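Local coordinates for periplasmic binding protein (Xylanimonas cellulosilytica, PDB 4MX8) that probably binds a solute, perhaps an iron-siderophore complex as in related solute-binding proteins, outside the membrane and delivers it for uptake, at residues Y19-R23 and V34-T38; R48-M54 and E66-P71; M54-D58 and S74-L79; A179-L184 and D243-L247. Residues are numbered along the deposited sequence.

Contact 1. Residues Y19-R23 and V34-T38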
loop_
_atom_site.group_PDB
_atom_site.type_symbol
_atom_site.label_atom_id
_atom_site.label_comp_id
_atom_site.label_asym_id
_atom_site.label_seq_id
_atom_site.Cartn_x
_atom_site.Cartn_y
_atom_site.Cartn_z
ATOM N N TYR A 19 -18.701 -4.724 12.073
ATOM C CA TYR A 19 -17.290 -4.338 11.941
ATOM C C TYR A 19 -16.915 -3.247 12.946
ATOM O O TYR A 19 -17.496 -2.148 12.933
ATOM C CB TYR A 19 -16.945 -3.886 10.521
ATOM C CG TYR A 19 -15.453 -3.701 10.337
ATOM C CD1 TYR A 19 -14.603 -4.800 10.279
ATOM C CD2 TYR A 19 -14.893 -2.445 10.226
ATOM C CE1 TYR A 19 -13.237 -4.648 10.120
ATOM C CE2 TYR A 19 -13.525 -2.283 10.065
ATOM C CZ TYR A 19 -12.697 -3.389 10.014
ATOM O OH TYR A 19 -11.327 -3.252 9.852
ATOM N N THR A 20 -15.956 -3.569 13.823
ATOM C CA THR A 20 -15.560 -2.661 14.891
ATOM C C THR A 20 -14.067 -2.423 14.879
ATOM O O THR A 20 -13.275 -3.362 14.923
ATOM C CB THR A 20 -15.961 -3.175 16.265
ATOM O OG1 THR A 20 -17.392 -3.229 16.347
ATOM C CG2 THR A 20 -15.452 -2.237 17.336
ATOM N N TRP A 21 -13.687 -1.151 14.823
ATOM C CA TRP A 21 -12.283 -0.791 14.737
ATOM C C TRP A 21 -11.991 0.509 15.480
ATOM O O TRP A 21 -12.914 1.255 15.835
ATOM C CB TRP A 21 -11.858 -0.713 13.268
ATOM C CG TRP A 21 -12.238 0.543 12.539
ATOM C CD1 TRP A 21 -11.398 1.563 12.178
ATOM C CD2 TRP A 21 -13.537 0.907 12.048
ATOM N NE1 TRP A 21 -12.094 2.532 11.492
ATOM C CE2 TRP A 21 -13.408 2.153 11.404
ATOM C CE3 TRP A 21 -14.796 0.303 12.098
ATOM C CZ2 TRP A 21 -14.490 2.807 10.821
ATOM C CZ3 TRP A 21 -15.872 0.949 11.514
ATOM C CH2 TRP A 21 -15.711 2.190 10.880
ATOM N N ASP A 22 -10.709 0.762 15.738
ATOM C CA ASP A 22 -10.317 2.018 16.361
ATOM C C ASP A 22 -10.065 3.076 15.281
ATOM O O ASP A 22 -8.995 3.139 14.674
ATOM C CB ASP A 22 -9.113 1.822 17.277
ATOM C CG ASP A 22 -9.449 1.006 18.521
ATOM O OD1 ASP A 22 -10.308 1.436 19.322
ATOM O OD2 ASP A 22 -8.849 -0.070 18.702
ATOM N N ARG A 23 -11.084 3.893 15.037
ATOM C CA ARG A 23 -11.075 4.865 13.950
ATOM C C ARG A 23 -10.235 6.094 14.261
ATOM O O ARG A 23 -10.338 6.684 15.344
ATOM C CB ARG A 23 -12.499 5.315 13.640
ATOM C CG ARG A 23 -12.612 6.080 12.336
ATOM C CD ARG A 23 -14.056 6.334 11.978
ATOM N NE ARG A 23 -14.650 7.378 12.811
ATOM C CZ ARG A 23 -14.513 8.682 12.582
ATOM N NH1 ARG A 23 -13.777 9.107 11.551
ATOM N NH2 ARG A 23 -15.111 9.556 13.396
ATOM N N VAL A 34 -6.364 10.674 16.697
ATOM C CA VAL A 34 -7.072 10.506 17.960
ATOM C C VAL A 34 -8.054 9.383 17.669
ATOM O O VAL A 34 -8.935 9.528 16.826
ATOM C CB VAL A 34 -7.778 11.797 18.385
ATOM C CG1 VAL A 34 -8.705 11.522 19.508
ATOM C CG2 VAL A 34 -6.761 12.840 18.801
ATOM N N TYR A 35 -7.856 8.232 18.302
ATOM C CA TYR A 35 -8.609 7.044 17.911
ATOM C C TYR A 35 -9.845 6.869 18.779
ATOM O O TYR A 35 -9.817 7.131 19.993
ATOM C CB TYR A 35 -7.737 5.796 17.963
ATOM C CG TYR A 35 -6.555 5.819 17.015
ATOM C CD1 TYR A 35 -6.719 5.521 15.662
ATOM C CD2 TYR A 35 -5.272 6.135 17.467
ATOM C CE1 TYR A 35 -5.634 5.547 14.782
ATOM C CE2 TYR A 35 -4.190 6.167 16.597
ATOM C CZ TYR A 35 -4.377 5.869 15.259
ATOM O OH TYR A 35 -3.312 5.896 14.392
ATOM N N GLU A 36 -10.934 6.448 18.145
ATOM C CA GLU A 36 -12.209 6.266 18.832
ATOM C C GLU A 36 -12.892 5.048 18.246
ATOM O O GLU A 36 -13.058 4.949 17.040
ATOM C CB GLU A 36 -13.086 7.521 18.710
ATOM C CG GLU A 36 -12.644 8.652 19.662
ATOM C CD GLU A 36 -13.391 9.977 19.447
ATOM O OE1 GLU A 36 -14.433 10.003 18.730
ATOM O OE2 GLU A 36 -12.920 10.992 20.013
ATOM N N GLU A 37 -13.264 4.105 19.101
ATOM C CA GLU A 37 -13.842 2.861 18.612
ATOM C C GLU A 37 -15.176 3.120 17.939
ATOM O O GLU A 37 -15.993 3.895 18.420
ATOM C CB GLU A 37 -14.006 1.866 19.742
ATOM C CG GLU A 37 -14.606 0.551 19.334
ATOM C CD GLU A 37 -14.433 -0.507 20.406
ATOM O OE1 GLU A 37 -13.386 -1.204 20.376
ATOM O OE2 GLU A 37 -15.332 -0.629 21.277
ATOM N N THR A 38 -15.387 2.467 16.810
ATOM C CA THR A 38 -16.587 2.676 16.019
ATOM C C THR A 38 -17.113 1.321 15.525
ATOM O O THR A 38 -16.336 0.420 15.192
ATOM C CB THR A 38 -16.262 3.604 14.833
ATOM O OG1 THR A 38 -16.056 4.941 15.314
ATOM C CG2 THR A 38 -17.370 3.599 13.800
HETATM O O HOH W 1 -16.203 8.442 16.155
#
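Backbone pairing shows most plainly how two neighbouring strands hold each other. Trp-21 and Thr-38 form an antiparallel hydrogen-bonded pair, with Trp-21 N to Thr-38 O at 3.1 Å and Thr-38 N to Trp-21 O at 2.9 Å. Arg-23 and Glu-36 repeat the pattern, Arg-23 N reaching Glu-36 O at 3.0 Å and Glu-36 N reaching Arg-23 O at 2.9 Å. Between them Asp-22 and Glu-37 make a non-hydrogen-bonded pair, their CA atoms 4.3 Å apart, and CA-H...O contacts such as Glu-37 CA to Trp-21 O (3.3 Å) fill in the ladder.

This is a beta hairpin of strands 16-24 and 35-43, joined by a largely irregular loop. It lies near the surface, and its two faces differ. On the face bearing Trp-21, Arg-23, Glu-36 and Thr-38, Thr-38 CB sits over the indole in a CH-pi contact, 4.3 Å from the centroid of the six-membered ring of Trp-21. Trp-119 of helix 119-123 meets that indole edge-to-face, and Trp-21 NE1 is hydrogen-bonded to Asp-130.

Polar chemistry is looser. A water accepts from Arg-23 NH2 at 3.2 Å and donates weakly to Glu-36 OE1 at 3.5 Å. On the other face, Asp-22 OD1 and Glu-37 OE1 come within 4.2 Å, a like-charge proximity between two exposed residues.

Contact 2. Residues R48-M54 and E66-P71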
loop_
_atom_site.group_PDB
_atom_site.type_symbol
_atom_site.label_atom_id
_atom_site.label_comp_id
_atom_site.label_asym_id
_atom_site.label_seq_id
_atom_site.Cartn_x
_atom_site.Cartn_y
_atom_site.Cartn_z
ATOM N N ARG A 48 -24.071 -3.315 -4.407
ATOM C CA ARG A 48 -23.520 -2.085 -4.980
ATOM C C ARG A 48 -22.441 -1.517 -4.081
ATOM O O ARG A 48 -22.734 -0.676 -3.227
ATOM C CB ARG A 48 -24.593 -1.009 -5.131
ATOM C CG ARG A 48 -25.005 -0.718 -6.559
ATOM C CD ARG A 48 -25.324 0.757 -6.759
ATOM N NE ARG A 48 -26.056 0.961 -8.005
ATOM C CZ ARG A 48 -25.506 1.309 -9.165
ATOM N NH1 ARG A 48 -24.203 1.524 -9.261
ATOM N NH2 ARG A 48 -26.273 1.448 -10.238
ATOM N N ILE A 49 -21.198 -1.954 -4.270
ATOM C CA ILE A 49 -20.105 -1.516 -3.408
ATOM C C ILE A 49 -19.371 -0.335 -4.028
ATOM O O ILE A 49 -19.017 -0.359 -5.206
ATOM C CB ILE A 49 -19.082 -2.646 -3.170
ATOM C CG1 ILE A 49 -19.784 -3.968 -2.878
ATOM C CG2 ILE A 49 -18.139 -2.273 -2.045
ATOM C CD1 ILE A 49 -18.842 -5.118 -2.738
ATOM N N VAL A 50 -19.142 0.701 -3.232
ATOM C CA VAL A 50 -18.332 1.834 -3.665
ATOM C C VAL A 50 -17.043 1.821 -2.854
ATOM O O VAL A 50 -17.086 1.764 -1.628
ATOM C CB VAL A 50 -19.080 3.152 -3.471
ATOM C CG1 VAL A 50 -18.205 4.312 -3.843
ATOM C CG2 VAL A 50 -20.320 3.152 -4.327
ATOM N N VAL A 51 -15.898 1.851 -3.533
ATOM C CA VAL A 51 -14.608 1.713 -2.858
ATOM C C VAL A 51 -13.666 2.877 -3.197
ATOM O O VAL A 51 -13.420 3.146 -4.372
ATOM C CB VAL A 51 -13.927 0.385 -3.260
ATOM C CG1 VAL A 51 -12.508 0.301 -2.701
ATOM C CG2 VAL A 51 -14.746 -0.793 -2.801
ATOM N N PHE A 52 -13.138 3.549 -2.177
ATOM C CA PHE A 52 -12.155 4.612 -2.388
ATOM C C PHE A 52 -10.698 4.181 -2.156
ATOM O O PHE A 52 -9.774 4.843 -2.618
ATOM C CB PHE A 52 -12.447 5.820 -1.483
ATOM C CG PHE A 52 -13.647 6.634 -1.901
ATOM C CD1 PHE A 52 -13.504 7.748 -2.705
ATOM C CD2 PHE A 52 -14.921 6.296 -1.463
ATOM C CE1 PHE A 52 -14.622 8.511 -3.076
ATOM C CE2 PHE A 52 -16.039 7.056 -1.828
ATOM C CZ PHE A 52 -15.888 8.160 -2.635
ATOM N N ASP A 53 -10.499 3.098 -1.407
ATOM C CA ASP A 53 -9.159 2.601 -1.048
ATOM C C ASP A 53 -8.771 1.471 -2.009
ATOM O O ASP A 53 -9.388 0.399 -2.003
ATOM C CB ASP A 53 -9.153 2.121 0.416
ATOM C CG ASP A 53 -7.833 1.458 0.835
ATOM O OD1 ASP A 53 -6.750 2.045 0.590
ATOM O OD2 ASP A 53 -7.882 0.348 1.436
HETATM N N MSE A 54 -7.770 1.719 -2.851
HETATM C CA MSE A 54 -7.403 0.763 -3.900
HETATM C C MSE A 54 -7.062 -0.627 -3.351
HETATM O O MSE A 54 -7.216 -1.637 -4.040
HETATM C CB MSE A 54 -6.263 1.311 -4.776
HETATM C CG MSE A 54 -6.588 2.587 -5.572
HETATM SE SE MSE A 54 -8.226 2.497 -6.621
HETATM C CE MSE A 54 -9.551 2.979 -5.297
ATOM N N GLU A 66 -17.161 -7.206 -7.292
ATOM C CA GLU A 66 -17.203 -6.255 -8.380
ATOM C C GLU A 66 -17.425 -4.907 -7.747
ATOM O O GLU A 66 -18.173 -4.783 -6.786
ATOM C CB GLU A 66 -18.353 -6.574 -9.318
ATOM C CG GLU A 66 -18.312 -5.856 -10.645
ATOM C CD GLU A 66 -19.536 -6.170 -11.486
ATOM O OE1 GLU A 66 -20.629 -6.304 -10.894
ATOM O OE2 GLU A 66 -19.409 -6.294 -12.729
ATOM N N ILE A 67 -16.772 -3.893 -8.287
ATOM C CA ILE A 67 -16.887 -2.565 -7.725
ATOM C C ILE A 67 -17.866 -1.752 -8.563
ATOM O O ILE A 67 -17.791 -1.750 -9.787
ATOM C CB ILE A 67 -15.537 -1.882 -7.693
ATOM C CG1 ILE A 67 -14.457 -2.866 -7.192
ATOM C CG2 ILE A 67 -15.626 -0.608 -6.888
ATOM C CD1 ILE A 67 -14.749 -3.510 -5.885
ATOM N N ALA A 68 -18.798 -1.084 -7.896
ATOM C CA ALA A 68 -19.866 -0.386 -8.580
ATOM C C ALA A 68 -19.482 1.064 -8.788
ATOM O O ALA A 68 -19.918 1.705 -9.739
ATOM C CB ALA A 68 -21.129 -0.477 -7.770
ATOM N N GLY A 69 -18.671 1.584 -7.876
ATOM C CA GLY A 69 -18.263 2.971 -7.923
ATOM C C GLY A 69 -16.889 3.123 -7.293
ATOM O O GLY A 69 -16.561 2.430 -6.323
ATOM N N ALA A 70 -16.098 4.049 -7.836
ATOM C CA ALA A 70 -14.699 4.196 -7.467
ATOM C C ALA A 70 -14.165 5.487 -8.054
ATOM O O ALA A 70 -14.700 6.002 -9.047
ATOM C CB ALA A 70 -13.892 3.014 -8.000
ATOM N N PRO A 71 -13.097 6.018 -7.450
ATOM C CA PRO A 71 -12.389 7.132 -8.087
ATOM C C PRO A 71 -11.712 6.628 -9.361
ATOM O O PRO A 71 -10.540 6.243 -9.306
ATOM C CB PRO A 71 -11.340 7.512 -7.045
ATOM C CG PRO A 71 -11.181 6.279 -6.196
ATOM C CD PRO A 71 -12.525 5.664 -6.142
HETATM O O HOH W 2 -20.844 -3.793 -6.167
#
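Small residues let backbones approach closely, and here Gly-69 is the hollow. A CB at that position would lie 3.2 Å from Val-50 CG2, so glycine avoids a tight approach where the two CA atoms lie 4.4 Å apart at a single backbone bridge. Val-51 N donates to Gly-69 O at 2.9 Å. Ile-49 O receives Ala-68 N at 2.8 Å and, weakly, Gly-69 N at 3.3 Å, where the chain turns a corner at Ala-68, whose CB points into the contact, 4.0 Å from Arg-48 NH1. Beyond, a water links Ile-49 N (2.7 Å) and Glu-66 O (2.9 Å).

The largest bump is Pro-71. Its CD presses on Val-51 O at 3.2 Å and lies 4.1 Å from Phe-52 CD1, while its CG meets CE of selenomethionine Met-54 at 3.8 Å. Ile-67 CD1 packs on Val-51 CG2 at 4.1 Å, and both side chains touch Leu-57 and Ile-60. Strand 49-51, helix 54-62 and strand 67-70 thus form a beta-alpha-beta unit, the building block of alpha/beta lobes in solute-binding proteins.

Contact 3. Residues M54-D58 and S74-L79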
loop_
_atom_site.group_PDB
_atom_site.type_symbol
_atom_site.label_atom_id
_atom_site.label_comp_id
_atom_site.label_asym_id
_atom_site.label_seq_id
_atom_site.Cartn_x
_atom_site.Cartn_y
_atom_site.Cartn_z
HETATM N N MSE A 54 -7.770 1.719 -2.851
HETATM C CA MSE A 54 -7.403 0.763 -3.900
HETATM C C MSE A 54 -7.062 -0.627 -3.351
HETATM O O MSE A 54 -7.216 -1.637 -4.040
HETATM C CB MSE A 54 -6.263 1.311 -4.776
HETATM C CG MSE A 54 -6.588 2.587 -5.572
HETATM SE SE MSE A 54 -8.226 2.497 -6.621
HETATM C CE MSE A 54 -9.551 2.979 -5.297
ATOM N N ALA A 55 -6.615 -0.681 -2.102
ATOM C CA ALA A 55 -6.237 -1.962 -1.555
ATOM C C ALA A 55 -7.485 -2.768 -1.228
ATOM O O ALA A 55 -7.506 -3.990 -1.399
ATOM C CB ALA A 55 -5.374 -1.784 -0.359
ATOM N N ALA A 56 -8.533 -2.094 -0.767
ATOM C CA ALA A 56 -9.813 -2.788 -0.601
ATOM C C ALA A 56 -10.403 -3.163 -1.948
ATOM O O ALA A 56 -11.005 -4.223 -2.075
ATOM C CB ALA A 56 -10.786 -1.958 0.167
ATOM N N LEU A 57 -10.241 -2.291 -2.945
ATOM C CA LEU A 57 -10.720 -2.603 -4.294
ATOM C C LEU A 57 -10.034 -3.877 -4.763
ATOM O O LEU A 57 -10.689 -4.798 -5.232
ATOM C CB LEU A 57 -10.474 -1.450 -5.278
ATOM C CG LEU A 57 -11.140 -1.573 -6.661
ATOM C CD1 LEU A 57 -11.408 -0.205 -7.224
ATOM C CD2 LEU A 57 -10.316 -2.367 -7.668
ATOM N N ASP A 58 -8.711 -3.905 -4.618
ATOM C CA ASP A 58 -7.890 -5.060 -4.947
ATOM C C ASP A 58 -8.472 -6.346 -4.351
ATOM O O ASP A 58 -8.839 -7.272 -5.079
ATOM C CB ASP A 58 -6.476 -4.826 -4.413
ATOM C CG ASP A 58 -5.485 -5.907 -4.833
ATOM O OD1 ASP A 58 -5.906 -7.021 -5.238
ATOM O OD2 ASP A 58 -4.264 -5.638 -4.735
ATOM N N SER A 74 -8.128 7.054 -10.807
ATOM C CA SER A 74 -7.041 6.598 -9.928
ATOM C C SER A 74 -6.868 5.080 -9.898
ATOM O O SER A 74 -5.893 4.579 -9.344
ATOM C CB SER A 74 -7.259 7.075 -8.481
ATOM O OG SER A 74 -7.627 8.439 -8.426
ATOM N N VAL A 75 -7.826 4.342 -10.450
ATOM C CA VAL A 75 -7.756 2.887 -10.403
ATOM C C VAL A 75 -6.604 2.448 -11.286
ATOM O O VAL A 75 -6.584 2.775 -12.476
ATOM C CB VAL A 75 -9.060 2.224 -10.887
ATOM C CG1 VAL A 75 -8.880 0.720 -10.987
ATOM C CG2 VAL A 75 -10.204 2.554 -9.964
ATOM N N PRO A 76 -5.630 1.728 -10.701
ATOM C CA PRO A 76 -4.448 1.211 -11.406
ATOM C C PRO A 76 -4.899 0.244 -12.469
ATOM O O PRO A 76 -5.915 -0.416 -12.281
ATOM C CB PRO A 76 -3.701 0.443 -10.317
ATOM C CG PRO A 76 -4.151 1.060 -9.056
ATOM C CD PRO A 76 -5.600 1.386 -9.273
ATOM N N ASP A 77 -4.168 0.155 -13.568
ATOM C CA ASP A 77 -4.592 -0.699 -14.671
ATOM C C ASP A 77 -4.782 -2.152 -14.237
ATOM O O ASP A 77 -5.700 -2.825 -14.694
ATOM C CB ASP A 77 -3.612 -0.599 -15.843
ATOM C CG ASP A 77 -2.164 -0.437 -15.390
ATOM O OD1 ASP A 77 -1.780 -0.983 -14.315
ATOM O OD2 ASP A 77 -1.412 0.247 -16.127
ATOM N N TYR A 78 -3.944 -2.634 -13.328
ATOM C CA TYR A 78 -4.053 -4.028 -12.918
ATOM C C TYR A 78 -5.288 -4.345 -12.087
ATOM O O TYR A 78 -5.600 -5.515 -11.869
ATOM C CB TYR A 78 -2.766 -4.524 -12.248
ATOM C CG TYR A 78 -2.439 -3.987 -10.876
ATOM C CD1 TYR A 78 -2.932 -4.606 -9.737
ATOM C CD2 TYR A 78 -1.591 -2.905 -10.708
ATOM C CE1 TYR A 78 -2.626 -4.144 -8.472
ATOM C CE2 TYR A 78 -1.277 -2.434 -9.433
ATOM C CZ TYR A 78 -1.801 -3.066 -8.326
ATOM O OH TYR A 78 -1.517 -2.639 -7.058
ATOM N N LEU A 79 -5.989 -3.307 -11.631
ATOM C CA LEU A 79 -7.233 -3.482 -10.875
ATOM C C LEU A 79 -8.457 -3.061 -11.683
ATOM O O LEU A 79 -9.591 -3.270 -11.254
ATOM C CB LEU A 79 -7.193 -2.706 -9.567
ATOM C CG LEU A 79 -6.092 -3.135 -8.608
ATOM C CD1 LEU A 79 -6.147 -2.292 -7.357
ATOM C CD2 LEU A 79 -6.248 -4.594 -8.279
#
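The first turn of helix 54-62 packs through its side chains on a segment that passes from loop into a short, weakly bonded helix. Ser-74 starts the second segment by bringing its O within 4.1 Å of SE of Met-54, a selenomethionine. Val-75 is gripped more fully: its CA lies 3.8 Å and its CG2 3.9 Å from Met-54 SE, and the same CG2 meets Leu-57 CD1 at 4.1 Å. Pro-76 adds its CD at 3.9 Å from Met-54 SE, and its O receives Leu-79 N at 3.0 Å as the chain begins to coil. The ring edge of Tyr-78 faces Asp-58, with CE1 4.3 Å from OD2; both Tyr-78 OH and Asp-58 OD2 are hydrogen-bonded to Thr-301 of helix 299-309. Leu-79 then plugs the groove, its CB 3.7 Å from Leu-57 CD2, its CD1 3.5 Å from Met-54 O and its CD2 3.7 Å from Asp-58 CA. Such a contact depends on apolar shape matching, while its polar ends are satisfied through a third element, helix 299-309.

Contact 4. Residues A179-L184 and D243-L247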
loop_
_atom_site.group_PDB
_atom_site.type_symbol
_atom_site.label_atom_id
_atom_site.label_comp_id
_atom_site.label_asym_id
_atom_site.label_seq_id
_atom_site.Cartn_x
_atom_site.Cartn_y
_atom_site.Cartn_z
ATOM N N ALA A 179 20.406 -13.828 -0.754
ATOM C CA ALA A 179 21.198 -12.714 -1.283
ATOM C C ALA A 179 22.120 -12.181 -0.199
ATOM O O ALA A 179 23.153 -11.588 -0.468
ATOM C CB ALA A 179 20.280 -11.598 -1.764
ATOM N N SER A 180 21.697 -12.398 1.037
ATOM C CA SER A 180 22.299 -11.800 2.215
ATOM C C SER A 180 22.572 -10.315 2.037
ATOM O O SER A 180 21.826 -9.579 1.357
ATOM C CB SER A 180 23.578 -12.526 2.628
ATOM O OG SER A 180 23.875 -12.273 3.993
ATOM N N GLY A 181 23.645 -9.892 2.685
ATOM C CA GLY A 181 24.071 -8.526 2.632
ATOM C C GLY A 181 23.151 -7.603 3.378
ATOM O O GLY A 181 22.191 -8.004 4.029
ATOM N N THR A 182 23.487 -6.333 3.262
ATOM C CA THR A 182 22.748 -5.250 3.844
ATOM C C THR A 182 21.967 -4.525 2.727
ATOM O O THR A 182 22.378 -4.554 1.556
ATOM C CB THR A 182 23.745 -4.300 4.491
ATOM O OG1 THR A 182 23.036 -3.292 5.191
ATOM C CG2 THR A 182 24.650 -3.635 3.442
ATOM N N GLY A 183 20.842 -3.893 3.064
ATOM C CA GLY A 183 20.079 -3.162 2.059
ATOM C C GLY A 183 19.587 -1.796 2.514
ATOM O O GLY A 183 19.559 -1.507 3.709
ATOM N N LEU A 184 19.202 -0.951 1.563
ATOM C CA LEU A 184 18.586 0.332 1.888
ATOM C C LEU A 184 17.449 0.611 0.920
ATOM O O LEU A 184 17.619 0.493 -0.291
ATOM C CB LEU A 184 19.603 1.469 1.820
ATOM C CG LEU A 184 19.017 2.841 2.144
ATOM C CD1 LEU A 184 18.661 2.915 3.614
ATOM C CD2 LEU A 184 19.953 3.961 1.755
ATOM N N ASP A 243 27.105 2.846 1.836
ATOM C CA ASP A 243 27.247 1.838 0.782
ATOM C C ASP A 243 26.550 0.504 1.043
ATOM O O ASP A 243 27.193 -0.479 1.408
ATOM C CB ASP A 243 28.726 1.621 0.457
ATOM C CG ASP A 243 28.927 0.753 -0.766
ATOM O OD1 ASP A 243 29.876 -0.060 -0.751
ATOM O OD2 ASP A 243 28.130 0.876 -1.732
ATOM N N PRO A 244 25.226 0.476 0.862
ATOM C CA PRO A 244 24.453 -0.749 1.039
ATOM C C PRO A 244 24.732 -1.707 -0.104
ATOM O O PRO A 244 24.995 -1.250 -1.224
ATOM C CB PRO A 244 23.002 -0.263 0.979
ATOM C CG PRO A 244 23.049 0.988 0.194
ATOM C CD PRO A 244 24.392 1.613 0.443
ATOM N N GLN A 245 24.688 -3.007 0.189
ATOM C CA GLN A 245 24.897 -4.039 -0.811
ATOM C C GLN A 245 23.773 -4.065 -1.846
ATOM O O GLN A 245 24.016 -4.272 -3.031
ATOM C CB GLN A 245 25.018 -5.403 -0.135
ATOM C CG GLN A 245 25.378 -6.516 -1.098
ATOM C CD GLN A 245 26.818 -6.428 -1.535
ATOM O OE1 GLN A 245 27.663 -5.952 -0.783
ATOM N NE2 GLN A 245 27.111 -6.875 -2.758
ATOM N N TRP A 246 22.540 -3.866 -1.390
ATOM C CA TRP A 246 21.392 -3.836 -2.275
ATOM C C TRP A 246 20.667 -2.518 -2.070
ATOM O O TRP A 246 20.490 -2.076 -0.921
ATOM C CB TRP A 246 20.453 -4.972 -1.920
ATOM C CG TRP A 246 21.053 -6.300 -2.049
ATOM C CD1 TRP A 246 21.632 -7.036 -1.061
ATOM C CD2 TRP A 246 21.148 -7.073 -3.241
ATOM N NE1 TRP A 246 22.082 -8.230 -1.569
ATOM C CE2 TRP A 246 21.797 -8.273 -2.910
ATOM C CE3 TRP A 246 20.746 -6.868 -4.560
ATOM C CZ2 TRP A 246 22.053 -9.270 -3.854
ATOM C CZ3 TRP A 246 21.004 -7.854 -5.498
ATOM C CH2 TRP A 246 21.652 -9.040 -5.139
ATOM N N LEU A 247 20.257 -1.888 -3.172
ATOM C CA LEU A 247 19.499 -0.639 -3.119
ATOM C C LEU A 247 18.128 -0.881 -3.729
ATOM O O LEU A 247 18.031 -1.268 -4.898
ATOM C CB LEU A 247 20.227 0.463 -3.886
ATOM C CG LEU A 247 19.665 1.894 -3.895
ATOM C CD1 LEU A 247 19.861 2.565 -2.555
ATOM C CD2 LEU A 247 20.326 2.712 -4.985
#
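Parallel strands joined through helices are the signature of alpha/beta domains, and strands 183-189 and 246-251 follow it, adjacent in a four-stranded mixed sheet and connected by a long excursion that ends in helix 236-242. Their first rungs lie in this contact, and three residues carry most of its buried area.

Trp-246 contributes the most. Its N donates to Thr-182 O at 3.0 Å and its O accepts from Leu-184 N at 3.0 Å, so its backbone bridges Gly-183 in the parallel pattern. The indole extends back along the other segment, where CZ2 packs on Ala-179 CB at 3.6 Å. A stacked His-283 also meets this ring.

Leu-184 is next. Its CB meets Pro-244 CG at 3.8 Å, on the face it shares with Leu-247 and against Phe-238 and Leu-239 of helix 236-242, which packs on that face of the sheet.

Thr-182, the third, puts its CG2 3.8 Å from Pro-244 CA and 4.0 Å from Gln-245 CB. Just before it, Gly-181 has positive phi, and a CB there would clash with Gln-245 CG, lying only 3.0 Å from it; glycine suits both demands. The chain reaches this point from helix 155-179, and as it leaves the helix Ser-180 O receives a weak hydrogen bond from Trp-246 NE1, at 3.2 Å.

In the fold
The four contacts show how chemistry follows position. Contact 1 lies at the surface, its hairpin relying on paired backbone bonds, with mostly exposed, largely polar side chains around one buried tryptophan. Contacts 2 and 3 are buried, their centres 9 Å apart; they share Met-54, and Leu-57 of the helix packs against Val-51, Ile-67 and Ala-70 of the strands. Contact 2 combines backbone bridging with apolar filling, whereas contact 3 is almost wholly side-chain packing. Contact 4, partly buried, lies across the chain's centre, about 39 Å between centres from contact 2. Like contact 2 it bridges two strands, now in the second lobe, but 58 residues, with several helices and strand 192-195, separate its segments, against 11.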